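Local coordinates for Alpha/beta hydrolase (Paenibacillus sp. VTT E-133280, PDB 6TJ2), which probably hydrolyses methyl salicylate to salicylic acid, as an extracellular bacterial esterase resembling tobacco salicylic acid binding protein 2, at residues A[93-98]-A[120-125]; A[164-169]-A[176-181]; A[234-237]-A[243-246]. All coordinates share one frame; numbering follows the deposited sequence.

Contact 1 (A[93-98]-A[120-125]); sequences EQITKS and GSVIQT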
loop_
_atom_site.group_PDB
_atom_site.type_symbol
_atom_site.label_atom_id
_atom_site.label_comp_id
_atom_site.label_asym_id
_atom_site.label_seq_id
_atom_site.Cartn_x
_atom_site.Cartn_y
_atom_site.Cartn_z
ATOM N N GLU A 93 28.904 -14.332 -11.878
ATOM C CA GLU A 93 29.377 -15.701 -11.610
ATOM C C GLU A 93 30.416 -15.677 -10.492
ATOM O O GLU A 93 30.385 -16.548 -9.640
ATOM C CB GLU A 93 29.943 -16.262 -12.899
ATOM C CG GLU A 93 30.506 -17.647 -12.752
ATOM C CD GLU A 93 31.032 -18.229 -14.047
ATOM O OE1 GLU A 93 30.600 -17.777 -15.133
ATOM O OE2 GLU A 93 31.779 -19.221 -13.943
ATOM N N GLN A 94 31.322 -14.720 -10.502
ATOM C CA GLN A 94 32.368 -14.655 -9.462
ATOM C C GLN A 94 31.718 -14.337 -8.110
ATOM O O GLN A 94 32.124 -14.897 -7.080
ATOM C CB GLN A 94 33.423 -13.604 -9.807
ATOM C CG GLN A 94 34.369 -14.034 -10.934
ATOM C CD GLN A 94 35.210 -12.875 -11.405
ATOM O OE1 GLN A 94 34.788 -11.753 -11.570
ATOM N NE2 GLN A 94 36.496 -13.176 -11.610
ATOM N N ILE A 95 30.740 -13.429 -8.079
ATOM C CA ILE A 95 30.024 -13.123 -6.796
ATOM C C ILE A 95 29.342 -14.395 -6.322
ATOM O O ILE A 95 29.474 -14.770 -5.113
ATOM C CB ILE A 95 29.032 -11.977 -7.059
ATOM C CG1 ILE A 95 29.781 -10.665 -7.246
ATOM C CG2 ILE A 95 28.017 -11.922 -5.917
ATOM C CD1 ILE A 95 28.928 -9.504 -7.674
ATOM N N THR A 96 28.620 -15.083 -7.168
ATOM C CA THR A 96 27.849 -16.271 -6.803
ATOM C C THR A 96 28.814 -17.318 -6.264
ATOM O O THR A 96 28.555 -17.896 -5.223
ATOM C CB THR A 96 27.070 -16.778 -7.998
ATOM O OG1 THR A 96 26.163 -15.760 -8.413
ATOM C CG2 THR A 96 26.366 -18.071 -7.709
ATOM N N LYS A 97 29.947 -17.540 -6.949
ATOM C CA LYS A 97 30.900 -18.560 -6.525
ATOM C C LYS A 97 31.468 -18.174 -5.181
ATOM O O LYS A 97 31.630 -19.077 -4.323
ATOM C CB LYS A 97 32.024 -18.735 -7.549
ATOM C CG LYS A 97 33.106 -19.701 -7.078
ATOM C CD LYS A 97 34.027 -20.153 -8.180
ATOM C CE LYS A 97 34.722 -21.466 -7.857
ATOM N NZ LYS A 97 35.598 -21.324 -6.704
ATOM N N SER A 98 31.732 -16.916 -4.926
ATOM C CA SER A 98 32.281 -16.541 -3.588
ATOM C C SER A 98 31.302 -16.883 -2.456
ATOM O O SER A 98 31.704 -17.305 -1.367
ATOM C CB SER A 98 32.738 -15.104 -3.553
ATOM O OG SER A 98 31.664 -14.154 -3.605
ATOM N N GLY A 120 19.023 -10.049 -3.971
ATOM C CA GLY A 120 18.017 -11.007 -4.455
ATOM C C GLY A 120 18.486 -11.812 -5.641
ATOM O O GLY A 120 18.178 -13.015 -5.746
ATOM N N SER A 121 19.219 -11.186 -6.544
ATOM C CA SER A 121 19.751 -11.924 -7.709
ATOM C C SER A 121 20.811 -12.935 -7.288
ATOM O O SER A 121 20.882 -14.050 -7.878
ATOM C CB SER A 121 20.259 -11.027 -8.793
ATOM O OG SER A 121 21.465 -10.392 -8.452
ATOM N N VAL A 122 21.568 -12.622 -6.263
ATOM C CA VAL A 122 22.609 -13.499 -5.711
ATOM C C VAL A 122 21.970 -14.672 -4.984
ATOM O O VAL A 122 22.430 -15.822 -5.152
ATOM C CB VAL A 122 23.556 -12.701 -4.819
ATOM C CG1 VAL A 122 24.621 -13.641 -4.247
ATOM C CG2 VAL A 122 24.208 -11.552 -5.594
ATOM N N ILE A 123 20.918 -14.461 -4.199
ATOM C CA ILE A 123 20.270 -15.629 -3.567
ATOM C C ILE A 123 19.664 -16.540 -4.630
ATOM O O ILE A 123 19.649 -17.786 -4.448
ATOM C CB ILE A 123 19.303 -15.301 -2.428
ATOM C CG1 ILE A 123 18.007 -14.660 -2.922
ATOM C CG2 ILE A 123 20.036 -14.447 -1.399
ATOM C CD1 ILE A 123 17.139 -14.106 -1.812
ATOM N N GLN A 124 19.160 -15.980 -5.757
ATOM C CA GLN A 124 18.663 -16.855 -6.846
ATOM C C GLN A 124 19.789 -17.737 -7.371
ATOM O O GLN A 124 19.599 -18.966 -7.504
ATOM C CB GLN A 124 18.060 -16.013 -7.959
ATOM C CG GLN A 124 16.741 -15.328 -7.608
ATOM C CD GLN A 124 16.351 -14.387 -8.721
ATOM O OE1 GLN A 124 17.167 -13.533 -9.133
ATOM N NE2 GLN A 124 15.139 -14.541 -9.262
ATOM N N THR A 125 20.907 -17.155 -7.748
ATOM C CA THR A 125 21.969 -17.911 -8.408
ATOM C C THR A 125 22.671 -18.827 -7.419
ATOM O O THR A 125 23.018 -19.980 -7.794
ATOM C CB THR A 125 22.924 -16.985 -9.132
ATOM O OG1 THR A 125 23.472 -16.049 -8.211
ATOM C CG2 THR A 125 22.285 -16.286 -10.306
#
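Thr96 and Thr125 face each other across two packed helices, 92-105 and 119-129, and their side chains meet roughly at right angles. Between 93-98 and 120-125 the nearest CA atoms are those of Thr96 and Val122, 6.0 Å apart. Starting from Thr96, its CB lies 3.7 Å from Thr125 OG1, already within the van der Waals shell of that hydroxyl. One step out, the two branches part. The hydroxyl, set beside the backbone N by a chi1 of -61°, meets its counterpart with Thr96 OG1 and Thr125 OG1 only 2.7 Å apart, a hydrogen-bonding distance. The methyl CG2 lies against the same residue, 3.6 Å from Thr125 OG1 and 3.8 Å from Thr125 C. Thr125 meets it with OG1 held between its backbone N and carbonyl carbon (chi1 57°), which also brings that oxygen to 3.2 Å from Val122 O. Thr96 OG1 has a further partner in His92 O, one turn back in its own helix. Beside this polar pair is a small apolar one: Ile95 CG2 abuts Val122 CG2 at 3.8 Å, the two branched chains crossing at about a right angle. Ile95 also packs on Tyr79, while Val122 touches the residues of what is probably the nucleophile elbow, the turn that precedes helix 119-129 in alpha/beta hydrolases. Ser121 OG and His92 NE2 form a second hydrogen bond between the helices. The chemistry implies that a polar pair is accommodated beside the Ile95-Val122 contact in a largely buried place: Thr96 OG1 has His92 O as well as its fellow hydroxyl, and Thr125 OG1 lies near two possible acceptors, Thr96 OG1 and Val122 O.

Contact 2 (A[164-169]-A[176-181]); sequences EQLRDA and TLPFPL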
loop_
_atom_site.group_PDB
_atom_site.type_symbol
_atom_site.label_atom_id
_atom_site.label_comp_id
_atom_site.label_asym_id
_atom_site.label_seq_id
_atom_site.Cartn_x
_atom_site.Cartn_y
_atom_site.Cartn_z
ATOM N N GLU A 164 23.250 3.598 -16.684
ATOM C CA GLU A 164 24.164 3.401 -17.823
ATOM C C GLU A 164 25.062 4.640 -17.934
ATOM O O GLU A 164 26.291 4.485 -18.103
ATOM C CB GLU A 164 23.359 3.189 -19.103
ATOM C CG GLU A 164 22.557 1.909 -19.168
ATOM C CD GLU A 164 21.602 1.855 -20.366
ATOM O OE1 GLU A 164 21.369 2.883 -21.020
ATOM O OE2 GLU A 164 21.094 0.777 -20.652
ATOM N N GLN A 165 24.498 5.815 -17.751
ATOM C CA GLN A 165 25.252 7.091 -17.855
ATOM C C GLN A 165 26.270 7.179 -16.717
ATOM O O GLN A 165 27.419 7.589 -16.965
ATOM C CB GLN A 165 24.315 8.265 -17.835
ATOM C CG GLN A 165 23.607 8.420 -19.177
ATOM C CD GLN A 165 22.489 9.431 -19.132
ATOM O OE1 GLN A 165 22.024 9.856 -18.073
ATOM N NE2 GLN A 165 22.032 9.814 -20.316
ATOM N N LEU A 166 25.892 6.831 -15.500
ATOM C CA LEU A 166 26.826 6.824 -14.345
ATOM C C LEU A 166 27.933 5.813 -14.592
ATOM O O LEU A 166 29.096 6.164 -14.299
ATOM C CB LEU A 166 26.102 6.508 -13.037
ATOM C CG LEU A 166 25.193 7.610 -12.523
ATOM C CD1 LEU A 166 24.269 7.124 -11.442
ATOM C CD2 LEU A 166 25.959 8.834 -12.032
ATOM N N ARG A 167 27.657 4.631 -15.090
ATOM C CA ARG A 167 28.669 3.607 -15.367
ATOM C C ARG A 167 29.663 4.190 -16.385
ATOM O O ARG A 167 30.901 4.136 -16.185
ATOM C CB ARG A 167 28.017 2.324 -15.869
ATOM C CG ARG A 167 28.991 1.287 -16.387
ATOM C CD ARG A 167 28.348 0.163 -17.182
ATOM N NE ARG A 167 27.850 0.753 -18.439
ATOM C CZ ARG A 167 26.812 0.324 -19.155
ATOM N NH1 ARG A 167 26.179 -0.793 -18.843
ATOM N NH2 ARG A 167 26.455 1.002 -20.235
ATOM N N ASP A 168 29.126 4.772 -17.432
ATOM C CA ASP A 168 30.001 5.277 -18.520
ATOM C C ASP A 168 30.820 6.468 -17.995
ATOM O O ASP A 168 32.064 6.542 -18.334
ATOM C CB ASP A 168 29.160 5.447 -19.785
ATOM C CG ASP A 168 28.617 4.128 -20.358
ATOM O OD1 ASP A 168 29.106 2.995 -19.994
ATOM O OD2 ASP A 168 27.677 4.210 -21.157
ATOM N N ALA A 169 30.255 7.350 -17.201
ATOM C CA ALA A 169 30.935 8.577 -16.728
ATOM C C ALA A 169 32.105 8.173 -15.822
ATOM O O ALA A 169 33.056 8.970 -15.657
ATOM C CB ALA A 169 29.971 9.481 -16.031
ATOM N N THR A 176 28.591 5.259 -8.964
ATOM C CA THR A 176 28.494 5.995 -7.696
ATOM C C THR A 176 27.134 6.669 -7.652
ATOM O O THR A 176 26.851 7.485 -8.548
ATOM C CB THR A 176 29.629 7.000 -7.522
ATOM O OG1 THR A 176 30.880 6.303 -7.592
ATOM C CG2 THR A 176 29.526 7.758 -6.220
ATOM N N LEU A 177 26.320 6.361 -6.672
ATOM C CA LEU A 177 25.027 7.016 -6.542
ATOM C C LEU A 177 25.238 8.474 -6.197
ATOM O O LEU A 177 25.952 8.743 -5.246
ATOM C CB LEU A 177 24.186 6.388 -5.432
ATOM C CG LEU A 177 23.800 4.938 -5.616
ATOM C CD1 LEU A 177 23.132 4.414 -4.339
ATOM C CD2 LEU A 177 22.932 4.821 -6.842
ATOM N N PRO A 178 24.634 9.452 -6.865
ATOM C CA PRO A 178 24.695 10.839 -6.428
ATOM C C PRO A 178 24.024 10.958 -5.067
ATOM O O PRO A 178 22.978 10.302 -4.838
ATOM C CB PRO A 178 23.971 11.660 -7.489
ATOM C CG PRO A 178 23.975 10.744 -8.686
ATOM C CD PRO A 178 23.989 9.328 -8.164
ATOM N N PHE A 179 24.470 11.866 -4.225
ATOM C CA PHE A 179 23.917 11.968 -2.862
ATOM C C PHE A 179 22.462 12.419 -2.910
ATOM O O PHE A 179 21.644 11.885 -2.126
ATOM C CB PHE A 179 24.751 12.907 -1.979
ATOM C CG PHE A 179 24.232 13.008 -0.572
ATOM C CD1 PHE A 179 24.105 11.899 0.248
ATOM C CD2 PHE A 179 23.749 14.199 -0.067
ATOM C CE1 PHE A 179 23.575 11.979 1.524
ATOM C CE2 PHE A 179 23.228 14.284 1.229
ATOM C CZ PHE A 179 23.118 13.168 2.012
ATOM N N PRO A 180 22.030 13.369 -3.753
ATOM C CA PRO A 180 20.616 13.780 -3.674
ATOM C C PRO A 180 19.688 12.596 -3.960
ATOM O O PRO A 180 18.664 12.389 -3.264
ATOM C CB PRO A 180 20.514 14.907 -4.706
ATOM C CG PRO A 180 21.928 15.506 -4.727
ATOM C CD PRO A 180 22.777 14.254 -4.661
ATOM N N LEU A 181 19.972 11.776 -4.948
ATOM C CA LEU A 181 19.233 10.546 -5.288
ATOM C C LEU A 181 19.279 9.617 -4.097
ATOM O O LEU A 181 18.210 9.094 -3.665
ATOM C CB LEU A 181 19.823 9.861 -6.521
ATOM C CG LEU A 181 19.118 8.582 -6.930
ATOM C CD1 LEU A 181 17.700 8.809 -7.423
ATOM C CD2 LEU A 181 19.936 7.808 -7.946
HETATM O O HOH W 1 29.474 6.559 -11.454
#
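Leu166 on helix 157-170 and Thr176, just past the short strand 174-175, bring their CA atoms to 6.9 Å, as the chain leaves one helix, turns back and extends towards the next at 179-185. These helices belong to the insertion between strands 134-139 and 226-231, the place where alpha/beta hydrolases carry their cap. Leu166 does the packing. Its CG is anti to the carbonyl carbon (chi1 -71°), and both methyls reach the facing loop: CD2 is 3.8 Å from Thr176 O, while CD1 touches Pro178 at its ring atom CD, 4.0 Å away. Pro178 occupies the N-cap position of helix 179-185, so the leucine touches the very start of that helix. Leu166 also packs on Ile175 of strand 174-175. On the far side of helix 157-170, Arg167 pairs with its neighbour Asp168: NE lies 3.0 Å from OD1 in a salt bridge that keeps to the guanidinium plane but comes in from above the carboxylate plane. The same arginine makes a cation-pi contact with Phe211. Farther along, Leu181 packs on Val254 of the second subunit. No direct hydrogen bond joins the two segments; a water does so instead, donating to Leu166 O at 2.9 Å and accepting from Thr176 N at the same distance.

Contact 3 (A[234-237]-A[243-246]); sequences DTAI and GFHP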
loop_
_atom_site.group_PDB
_atom_site.type_symbol
_atom_site.label_atom_id
_atom_site.label_comp_id
_atom_site.label_asym_id
_atom_site.label_seq_id
_atom_site.Cartn_x
_atom_site.Cartn_y
_atom_site.Cartn_z
ATOM N N ASP A 234 10.058 1.888 0.903
ATOM C CA ASP A 234 11.283 1.588 0.102
ATOM C C ASP A 234 11.039 2.010 -1.343
ATOM O O ASP A 234 10.182 1.421 -2.067
ATOM C CB ASP A 234 11.639 0.123 0.208
ATOM C CG ASP A 234 13.011 -0.127 -0.396
ATOM O OD1 ASP A 234 13.392 0.610 -1.323
ATOM O OD2 ASP A 234 13.716 -1.013 0.156
ATOM N N THR A 235 11.785 3.010 -1.775
ATOM C CA THR A 235 11.679 3.633 -3.093
ATOM C C THR A 235 13.007 3.506 -3.859
ATOM O O THR A 235 13.226 4.256 -4.805
ATOM C CB THR A 235 11.310 5.097 -2.943
ATOM O OG1 THR A 235 12.226 5.760 -2.075
ATOM C CG2 THR A 235 9.929 5.261 -2.381
ATOM N N ALA A 236 13.877 2.579 -3.512
ATOM C CA ALA A 236 15.165 2.495 -4.211
ATOM C C ALA A 236 14.900 2.173 -5.662
ATOM O O ALA A 236 15.609 2.680 -6.534
ATOM C CB ALA A 236 16.096 1.535 -3.527
ATOM N N ILE A 237 13.899 1.370 -5.960
ATOM C CA ILE A 237 13.252 1.369 -7.294
ATOM C C ILE A 237 11.937 2.097 -7.076
ATOM O O ILE A 237 11.256 1.869 -6.065
ATOM C CB ILE A 237 13.137 -0.068 -7.850
ATOM C CG1 ILE A 237 12.659 -0.041 -9.298
ATOM C CG2 ILE A 237 12.278 -0.962 -6.950
ATOM C CD1 ILE A 237 12.938 -1.356 -9.986
ATOM N N GLY A 243 7.893 -1.347 -9.079
ATOM C CA GLY A 243 8.306 -1.354 -7.668
ATOM C C GLY A 243 8.617 -2.723 -7.099
ATOM O O GLY A 243 8.320 -3.776 -7.648
ATOM N N PHE A 244 9.247 -2.776 -5.924
ATOM C CA PHE A 244 9.540 -4.032 -5.211
ATOM C C PHE A 244 8.290 -4.829 -4.930
ATOM O O PHE A 244 8.333 -6.045 -5.103
ATOM C CB PHE A 244 10.254 -3.764 -3.874
ATOM C CG PHE A 244 11.714 -3.368 -4.016
ATOM C CD1 PHE A 244 12.573 -4.160 -4.730
ATOM C CD2 PHE A 244 12.205 -2.210 -3.420
ATOM C CE1 PHE A 244 13.902 -3.831 -4.876
ATOM C CE2 PHE A 244 13.556 -1.888 -3.564
ATOM C CZ PHE A 244 14.385 -2.693 -4.272
ATOM N N HIS A 245 7.195 -4.202 -4.552
ATOM C CA HIS A 245 5.963 -4.963 -4.216
ATOM C C HIS A 245 4.779 -4.156 -4.687
ATOM O O HIS A 245 4.663 -2.975 -4.308
ATOM C CB HIS A 245 5.869 -5.259 -2.718
ATOM C CG HIS A 245 4.616 -5.999 -2.371
ATOM N ND1 HIS A 245 4.437 -7.326 -2.669
ATOM C CD2 HIS A 245 3.466 -5.516 -1.848
ATOM C CE1 HIS A 245 3.192 -7.637 -2.290
ATOM N NE2 HIS A 245 2.613 -6.587 -1.805
ATOM N N PRO A 246 3.831 -4.716 -5.472
ATOM C CA PRO A 246 3.767 -6.128 -5.822
ATOM C C PRO A 246 4.559 -6.574 -7.054
ATOM O O PRO A 246 4.560 -7.775 -7.360
ATOM C CB PRO A 246 2.272 -6.346 -6.139
ATOM C CG PRO A 246 1.801 -4.986 -6.585
ATOM C CD PRO A 246 2.586 -3.986 -5.791
HETATM O O HOH W 2 9.684 0.097 -4.533
#
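Ile237 has CG1 anti to its backbone N (chi1 -172°), which leaves CG2 between N and the carbonyl carbon and directs this methyl at Phe244. The phenylalanine in turn has CG beside its own backbone N, a turn that lays the ring beneath the methyl. The outcome is a textbook CH-pi contact: Ile237 CG2 sits 3.6 Å from the centroid of the Phe244 ring, only 4° off the normal. Asp234 approaches the same ring at its edge, OD1 being 3.4 Å from Phe244 CE2, with carboxylate and ring planes 74° apart. That oxygen is gripped by an Asx turn, accepting from Ala236 N at 3.0 Å in an almost straight bond, which helps fix the carboxylate's rotation. Its other oxygen, OD2, bonds His264 ND1, consistent with Asp234 being the acid of a Ser-His-Asp triad with Ser117. One water ties the backbones together, donating to Asp234 O and Ile237 O (both 2.8 Å) and accepting from Phe244 N (3.2 Å). Gln239 of the third subunit bonds His245 NE2. Within the fold, the loop leaves strand 226-231 and returns as helix 244-250, whose first residue, Phe244, packs back on Tyr228 and Tyr230 of that strand and meets the ring of Phe143, while Thr235 OG1 bonds Thr185 O at the end of helix 179-185.

How the contacts relate
Along the chain the three contacts follow one another, and none touches another. Contacts 1 and 3 lie on opposite sides of the chain's centre, 21 Å apart between centres but about 8 Å between nearest atoms, and both border the probable catalytic machinery: contact 1 takes in helix 119-129, which follows the probable elbow holding Ser117, and contact 3 holds the likely triad acid. Contact 2 stands apart, at the surface in the cap insertion, 23 Å from contact 1 and 19 Å from contact 3 by centres. It is nevertheless linked to contact 3 through helix 179-185, which begins in the one and ends against the other, their nearest atoms about 7 Å apart.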